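Local coordinates for protein inulin fructotransferase (Bacillus sp. snu-7, PDB 2INV) that probably converts inulin to a cyclic di-fructose anhydride by intramolecular fructosyl transfer, on a right-handed parallel beta-helix, at residues 88-93 with 101-106; 95-100 with 301-306. One frame throughout, in Å; residues are numbered along the deposited sequence.

Contact 1: 88-93 with 101-106; sequences GFFSRS and TGWQNL. With FRU (beta-D-fructofuranose), chain D.
The apolar part of the contact is built on Phe-90. Its CG lies anti to the backbone N (chi1 168°), which carries the ring tip to the 101-106 loop. There CZ sits 4.1 Å from Trp-103 CZ3, at the edge of the indole and near its plane. The same ring tip also meets backbone: CE1 lies 3.7 Å from Leu-106 C, and CZ lies 3.7 Å from Asn-105 O. That carbonyl oxygen is buried and has no polar partner in the model. CE2 also touches Asn-105 CB.

The polar part runs through one water. It accepts from Arg-92 NH1 at 3.1 Å and donates to Leu-106 O at 2.6 Å. The same guanidinium forms a salt bridge with Asp-146 through NE.

Sugar binding belongs to the helix start. Ser-91 is the N-cap, its OG bonded to Ile-94 N and to Glu-204. Ser-93 OG, anti to its backbone N, hydrogen-bonds fructose O1 at 2.7 Å.

The contact thus closes the loop that leaves the parallel beta-helix between strands 80-84 and 111-115. Leu-95 of helix 92-96 packs on Phe-90, Trp-103 and Leu-106, and Tyr-79 of the second subunit packs on Phe-90.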
loop_
_atom_site.group_PDB
_atom_site.type_symbol
_atom_site.label_atom_id
_atom_site.label_comp_id
_atom_site.label_asym_id
_atom_site.label_seq_id
_atom_site.Cartn_x
_atom_site.Cartn_y
_atom_site.Cartn_z
ATOM N N GLY A 88 -10.610 2.503 -16.276
ATOM C CA GLY A 88 -11.868 2.206 -16.939
ATOM C C GLY A 88 -12.376 0.778 -16.928
ATOM O O GLY A 88 -12.855 0.290 -17.953
ATOM N N PHE A 89 -12.304 0.090 -15.795
ATOM C CA PHE A 89 -12.797 -1.279 -15.796
ATOM C C PHE A 89 -14.312 -1.339 -15.952
ATOM O O PHE A 89 -15.050 -0.434 -15.541
ATOM C CB PHE A 89 -12.387 -2.048 -14.538
ATOM C CG PHE A 89 -12.878 -3.472 -14.527
ATOM C CD1 PHE A 89 -14.129 -3.785 -14.013
ATOM C CD2 PHE A 89 -12.111 -4.490 -15.090
ATOM C CE1 PHE A 89 -14.619 -5.084 -14.060
ATOM C CE2 PHE A 89 -12.591 -5.802 -15.145
ATOM C CZ PHE A 89 -13.849 -6.094 -14.627
ATOM N N PHE A 90 -14.756 -2.431 -16.563
ATOM C CA PHE A 90 -16.161 -2.698 -16.824
ATOM C C PHE A 90 -16.263 -4.214 -16.970
ATOM O O PHE A 90 -15.502 -4.833 -17.713
ATOM C CB PHE A 90 -16.590 -1.971 -18.109
ATOM C CG PHE A 90 -17.930 -2.394 -18.653
ATOM C CD1 PHE A 90 -18.030 -3.453 -19.561
ATOM C CD2 PHE A 90 -19.084 -1.701 -18.311
ATOM C CE1 PHE A 90 -19.247 -3.808 -20.122
ATOM C CE2 PHE A 90 -20.325 -2.057 -18.877
ATOM C CZ PHE A 90 -20.402 -3.101 -19.776
ATOM N N SER A 91 -17.201 -4.799 -16.238
ATOM C CA SER A 91 -17.417 -6.240 -16.216
ATOM C C SER A 91 -18.005 -6.800 -17.510
ATOM O O SER A 91 -19.225 -6.867 -17.658
ATOM C CB SER A 91 -18.347 -6.586 -15.042
ATOM O OG SER A 91 -18.626 -7.978 -14.987
ATOM N N ARG A 92 -17.147 -7.220 -18.434
ATOM C CA ARG A 92 -17.634 -7.788 -19.684
ATOM C C ARG A 92 -18.304 -9.123 -19.413
ATOM O O ARG A 92 -19.182 -9.559 -20.158
ATOM C CB ARG A 92 -16.492 -7.984 -20.684
ATOM C CG ARG A 92 -16.190 -6.754 -21.530
ATOM C CD ARG A 92 -15.164 -7.061 -22.604
ATOM N NE ARG A 92 -14.922 -5.931 -23.506
ATOM C CZ ARG A 92 -15.789 -5.501 -24.424
ATOM N NH1 ARG A 92 -16.966 -6.103 -24.570
ATOM N NH2 ARG A 92 -15.482 -4.471 -25.201
ATOM N N SER A 93 -17.882 -9.766 -18.331
ATOM C CA SER A 93 -18.427 -11.058 -17.928
ATOM C C SER A 93 -19.920 -10.939 -17.652
ATOM O O SER A 93 -20.709 -11.732 -18.133
ATOM C CB SER A 93 -17.713 -11.555 -16.665
ATOM O OG SER A 93 -18.062 -12.894 -16.373
ATOM N N THR A 101 -30.365 -5.110 -23.254
ATOM C CA THR A 101 -31.417 -4.147 -23.603
ATOM C C THR A 101 -31.528 -2.923 -22.692
ATOM O O THR A 101 -31.764 -3.038 -21.484
ATOM C CB THR A 101 -32.805 -4.812 -23.666
ATOM O OG1 THR A 101 -32.746 -5.965 -24.517
ATOM C CG2 THR A 101 -33.822 -3.833 -24.229
ATOM N N GLY A 102 -31.368 -1.749 -23.296
ATOM C CA GLY A 102 -31.468 -0.512 -22.547
ATOM C C GLY A 102 -30.241 -0.187 -21.719
ATOM O O GLY A 102 -30.243 0.790 -20.970
ATOM N N TRP A 103 -29.199 -1.006 -21.831
ATOM C CA TRP A 103 -27.965 -0.771 -21.086
ATOM C C TRP A 103 -27.295 0.507 -21.611
ATOM O O TRP A 103 -27.209 0.730 -22.818
ATOM C CB TRP A 103 -27.025 -1.984 -21.215
ATOM C CG TRP A 103 -27.223 -3.075 -20.156
ATOM C CD1 TRP A 103 -28.411 -3.547 -19.667
ATOM C CD2 TRP A 103 -26.193 -3.831 -19.497
ATOM N NE1 TRP A 103 -28.183 -4.545 -18.747
ATOM C CE2 TRP A 103 -26.833 -4.741 -18.623
ATOM C CE3 TRP A 103 -24.792 -3.831 -19.562
ATOM C CZ2 TRP A 103 -26.119 -5.641 -17.817
ATOM C CZ3 TRP A 103 -24.081 -4.724 -18.762
ATOM C CH2 TRP A 103 -24.749 -5.618 -17.901
ATOM N N GLN A 104 -26.834 1.349 -20.688
ATOM C CA GLN A 104 -26.200 2.628 -21.026
ATOM C C GLN A 104 -24.706 2.538 -21.349
ATOM O O GLN A 104 -24.095 3.504 -21.817
ATOM C CB GLN A 104 -26.452 3.621 -19.884
ATOM C CG GLN A 104 -27.951 3.905 -19.693
ATOM C CD GLN A 104 -28.277 4.629 -18.404
ATOM O OE1 GLN A 104 -28.172 5.854 -18.316
ATOM N NE2 GLN A 104 -28.685 3.868 -17.391
ATOM N N ASN A 105 -24.132 1.367 -21.103
ATOM C CA ASN A 105 -22.718 1.108 -21.373
ATOM C C ASN A 105 -22.586 -0.351 -21.803
ATOM O O ASN A 105 -23.234 -1.230 -21.222
ATOM C CB ASN A 105 -21.876 1.338 -20.109
ATOM C CG ASN A 105 -21.821 2.793 -19.695
ATOM O OD1 ASN A 105 -21.060 3.585 -20.252
ATOM N ND2 ASN A 105 -22.638 3.154 -18.710
ATOM N N LEU A 106 -21.762 -0.604 -22.815
ATOM C CA LEU A 106 -21.546 -1.962 -23.289
ATOM C C LEU A 106 -20.045 -2.237 -23.352
ATOM O O LEU A 106 -19.620 -3.310 -23.777
ATOM C CB LEU A 106 -22.151 -2.134 -24.683
ATOM C CG LEU A 106 -23.638 -1.863 -24.923
ATOM C CD1 LEU A 106 -23.889 -1.739 -26.416
ATOM C CD2 LEU A 106 -24.486 -2.973 -24.319
HETATM C C1 FRU D . -18.410 -12.110 -12.658
HETATM C C2 FRU D . -17.400 -11.804 -11.472
HETATM C C3 FRU D . -15.944 -11.518 -11.938
HETATM C C4 FRU D . -15.039 -12.101 -10.830
HETATM C C5 FRU D . -15.893 -13.214 -10.294
HETATM C C6 FRU D . -15.895 -13.132 -8.760
HETATM O O1 FRU D . -17.817 -12.978 -13.660
HETATM O O3 FRU D . -15.340 -10.408 -12.555
HETATM O O4 FRU D . -13.764 -12.488 -11.309
HETATM O O5 FRU D . -17.234 -13.080 -10.884
HETATM O O6 FRU D . -16.214 -14.384 -8.308
HETATM O O HOH W 1 -19.662 -5.044 -25.756
#

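Contact 2: 95-100 with 301-306; sequences LDNSNP and EGYPPF. With FRU (beta-D-fructofuranose), chain D.
One asparagine, Asn-97, carries nearly all the contact of its segment, set against both Pro-305 and Tyr-303. Two loops that project from the right-handed parallel beta-helix meet here, about 200 residues apart in sequence. Asn-97 follows helix 92-96. Its CG is anti to its carbonyl carbon (chi1 -71°), and the amide crosses the Pro-305 ring obliquely. Asn-97 OD1 comes within 3.4 Å of Pro-305 CB. ND2 is held by Ser-93 O and by Asn-155 OD1.

Tyr-303 extends with CG anti to the backbone N (chi1 -170°). Its OH reaches 3.4 Å from Asn-97 CB. One ring face is covered by Pro-305, whose CD stands 3.8 Å above the ring centre. The backbone N of Tyr-303 donates to the anti lone pair of Glu-301 OE2, at 2.7 Å. Glu-301 OE1 forms a salt bridge with Arg-252, which also makes a cation-pi contact with Phe-306.

Tyr-303 lines the glycan pocket, its CD2 being 3.8 Å from fructose O1. The polar link between the loops is a single water, which donates to Asn-97 O at 2.9 Å and lies 2.8 Å from Tyr-303 OH.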
loop_
_atom_site.group_PDB
_atom_site.type_symbol
_atom_site.label_atom_id
_atom_site.label_comp_id
_atom_site.label_asym_id
_atom_site.label_seq_id
_atom_site.Cartn_x
_atom_site.Cartn_y
_atom_site.Cartn_z
ATOM N N LEU A 95 -21.920 -8.505 -18.650
ATOM C CA LEU A 95 -22.606 -8.103 -19.878
ATOM C C LEU A 95 -22.909 -9.332 -20.735
ATOM O O LEU A 95 -24.027 -9.496 -21.221
ATOM C CB LEU A 95 -21.753 -7.112 -20.690
ATOM C CG LEU A 95 -22.263 -6.829 -22.110
ATOM C CD1 LEU A 95 -23.508 -5.964 -22.054
ATOM C CD2 LEU A 95 -21.176 -6.127 -22.914
ATOM N N ASP A 96 -21.896 -10.179 -20.919
ATOM C CA ASP A 96 -22.004 -11.402 -21.720
ATOM C C ASP A 96 -22.986 -12.436 -21.197
ATOM O O ASP A 96 -23.393 -13.341 -21.923
ATOM C CB ASP A 96 -20.648 -12.102 -21.841
ATOM C CG ASP A 96 -19.802 -11.557 -22.961
ATOM O OD1 ASP A 96 -20.368 -11.090 -23.973
ATOM O OD2 ASP A 96 -18.559 -11.620 -22.851
ATOM N N ASN A 97 -23.341 -12.319 -19.930
ATOM C CA ASN A 97 -24.252 -13.267 -19.323
ATOM C C ASN A 97 -25.559 -12.607 -18.903
ATOM O O ASN A 97 -26.356 -13.188 -18.157
ATOM C CB ASN A 97 -23.562 -13.947 -18.134
ATOM C CG ASN A 97 -22.462 -14.913 -18.575
ATOM O OD1 ASN A 97 -22.742 -15.967 -19.155
ATOM N ND2 ASN A 97 -21.208 -14.552 -18.314
ATOM N N SER A 98 -25.782 -11.397 -19.412
ATOM C CA SER A 98 -26.993 -10.628 -19.120
ATOM C C SER A 98 -27.676 -10.181 -20.410
ATOM O O SER A 98 -27.186 -10.432 -21.514
ATOM C CB SER A 98 -26.653 -9.379 -18.305
ATOM O OG SER A 98 -26.093 -9.715 -17.053
ATOM N N ASN A 99 -28.828 -9.534 -20.248
ATOM C CA ASN A 99 -29.607 -9.009 -21.363
ATOM C C ASN A 99 -29.326 -7.511 -21.492
ATOM O O ASN A 99 -29.844 -6.705 -20.724
ATOM C CB ASN A 99 -31.108 -9.232 -21.130
ATOM C CG ASN A 99 -31.959 -8.797 -22.318
ATOM O OD1 ASN A 99 -31.595 -7.885 -23.072
ATOM N ND2 ASN A 99 -33.106 -9.449 -22.485
ATOM N N PRO A 100 -28.460 -7.135 -22.442
ATOM C CA PRO A 100 -28.048 -5.759 -22.748
ATOM C C PRO A 100 -29.110 -4.703 -23.080
ATOM O O PRO A 100 -28.783 -3.514 -23.168
ATOM C CB PRO A 100 -27.082 -5.956 -23.909
ATOM C CG PRO A 100 -26.360 -7.173 -23.497
ATOM C CD PRO A 100 -27.460 -8.089 -22.965
ATOM N N GLU A 301 -18.600 -21.753 -6.257
ATOM C CA GLU A 301 -18.863 -20.773 -7.305
ATOM C C GLU A 301 -20.261 -20.187 -7.116
ATOM O O GLU A 301 -21.251 -20.919 -7.065
ATOM C CB GLU A 301 -18.770 -21.451 -8.671
ATOM C CG GLU A 301 -19.335 -20.631 -9.818
ATOM C CD GLU A 301 -18.582 -19.342 -10.043
ATOM O OE1 GLU A 301 -17.429 -19.400 -10.523
ATOM O OE2 GLU A 301 -19.140 -18.266 -9.738
ATOM N N GLY A 302 -20.349 -18.864 -7.033
ATOM C CA GLY A 302 -21.633 -18.223 -6.815
ATOM C C GLY A 302 -22.353 -17.622 -8.011
ATOM O O GLY A 302 -23.549 -17.318 -7.905
ATOM N N TYR A 303 -21.663 -17.470 -9.141
ATOM C CA TYR A 303 -22.292 -16.903 -10.336
ATOM C C TYR A 303 -22.628 -18.037 -11.310
ATOM O O TYR A 303 -21.744 -18.626 -11.925
ATOM C CB TYR A 303 -21.338 -15.885 -10.955
ATOM C CG TYR A 303 -21.886 -15.019 -12.070
ATOM C CD1 TYR A 303 -23.107 -14.351 -11.950
ATOM C CD2 TYR A 303 -21.131 -14.801 -13.225
ATOM C CE1 TYR A 303 -23.558 -13.483 -12.959
ATOM C CE2 TYR A 303 -21.568 -13.936 -14.226
ATOM C CZ TYR A 303 -22.779 -13.281 -14.089
ATOM O OH TYR A 303 -23.187 -12.418 -15.078
ATOM N N PRO A 304 -23.925 -18.355 -11.445
ATOM C CA PRO A 304 -24.511 -19.394 -12.297
ATOM C C PRO A 304 -23.819 -19.751 -13.624
ATOM O O PRO A 304 -23.569 -20.927 -13.895
ATOM C CB PRO A 304 -25.937 -18.891 -12.477
ATOM C CG PRO A 304 -26.239 -18.413 -11.098
ATOM C CD PRO A 304 -24.989 -17.635 -10.718
ATOM N N PRO A 305 -23.526 -18.755 -14.477
ATOM C CA PRO A 305 -22.860 -19.057 -15.749
ATOM C C PRO A 305 -21.658 -19.983 -15.595
ATOM O O PRO A 305 -21.348 -20.790 -16.480
ATOM C CB PRO A 305 -22.450 -17.683 -16.245
ATOM C CG PRO A 305 -23.600 -16.850 -15.846
ATOM C CD PRO A 305 -23.950 -17.342 -14.440
ATOM N N PHE A 306 -21.004 -19.880 -14.444
ATOM C CA PHE A 306 -19.812 -20.668 -14.154
ATOM C C PHE A 306 -20.015 -21.817 -13.201
ATOM O O PHE A 306 -19.049 -22.470 -12.808
ATOM C CB PHE A 306 -18.751 -19.752 -13.595
ATOM C CG PHE A 306 -18.273 -18.784 -14.584
ATOM C CD1 PHE A 306 -17.412 -19.190 -15.596
ATOM C CD2 PHE A 306 -18.772 -17.492 -14.600
ATOM C CE1 PHE A 306 -17.061 -18.331 -16.611
ATOM C CE2 PHE A 306 -18.424 -16.618 -15.624
ATOM C CZ PHE A 306 -17.569 -17.041 -16.629
HETATM C C1 FRU D . -18.410 -12.110 -12.658
HETATM C C2 FRU D . -17.400 -11.804 -11.472
HETATM C C3 FRU D . -15.944 -11.518 -11.938
HETATM C C4 FRU D . -15.039 -12.101 -10.830
HETATM C C5 FRU D . -15.893 -13.214 -10.294
HETATM C C6 FRU D . -15.895 -13.132 -8.760
HETATM O O1 FRU D . -17.817 -12.978 -13.660
HETATM O O3 FRU D . -15.340 -10.408 -12.555
HETATM O O4 FRU D . -13.764 -12.488 -11.309
HETATM O O5 FRU D . -17.234 -13.080 -10.884
HETATM O O6 FRU D . -16.214 -14.384 -8.308
HETATM O O HOH W 2 -25.960 -12.556 -15.360
#

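Contact 1 is buried and contact 2 lies nearer the surface, with centres about 13 Å apart. Both use helix 92-96 and both touch the same fructose. Contact 1 closes a local loop and borders the second subunit. Contact 2 joins two loops far apart in sequence within one chain, and no other protein chain of the assembly touches it. It packs one asparagine against a proline and a tyrosine, against aromatic packing in contact 1; each adds one bridging water. They meet at several points, among them Leu-95 CD1, 3.5 Å from Trp-103 CE3. Contact 1 meets the sugar by a hydrogen bond, contact 2 by van der Waals contact.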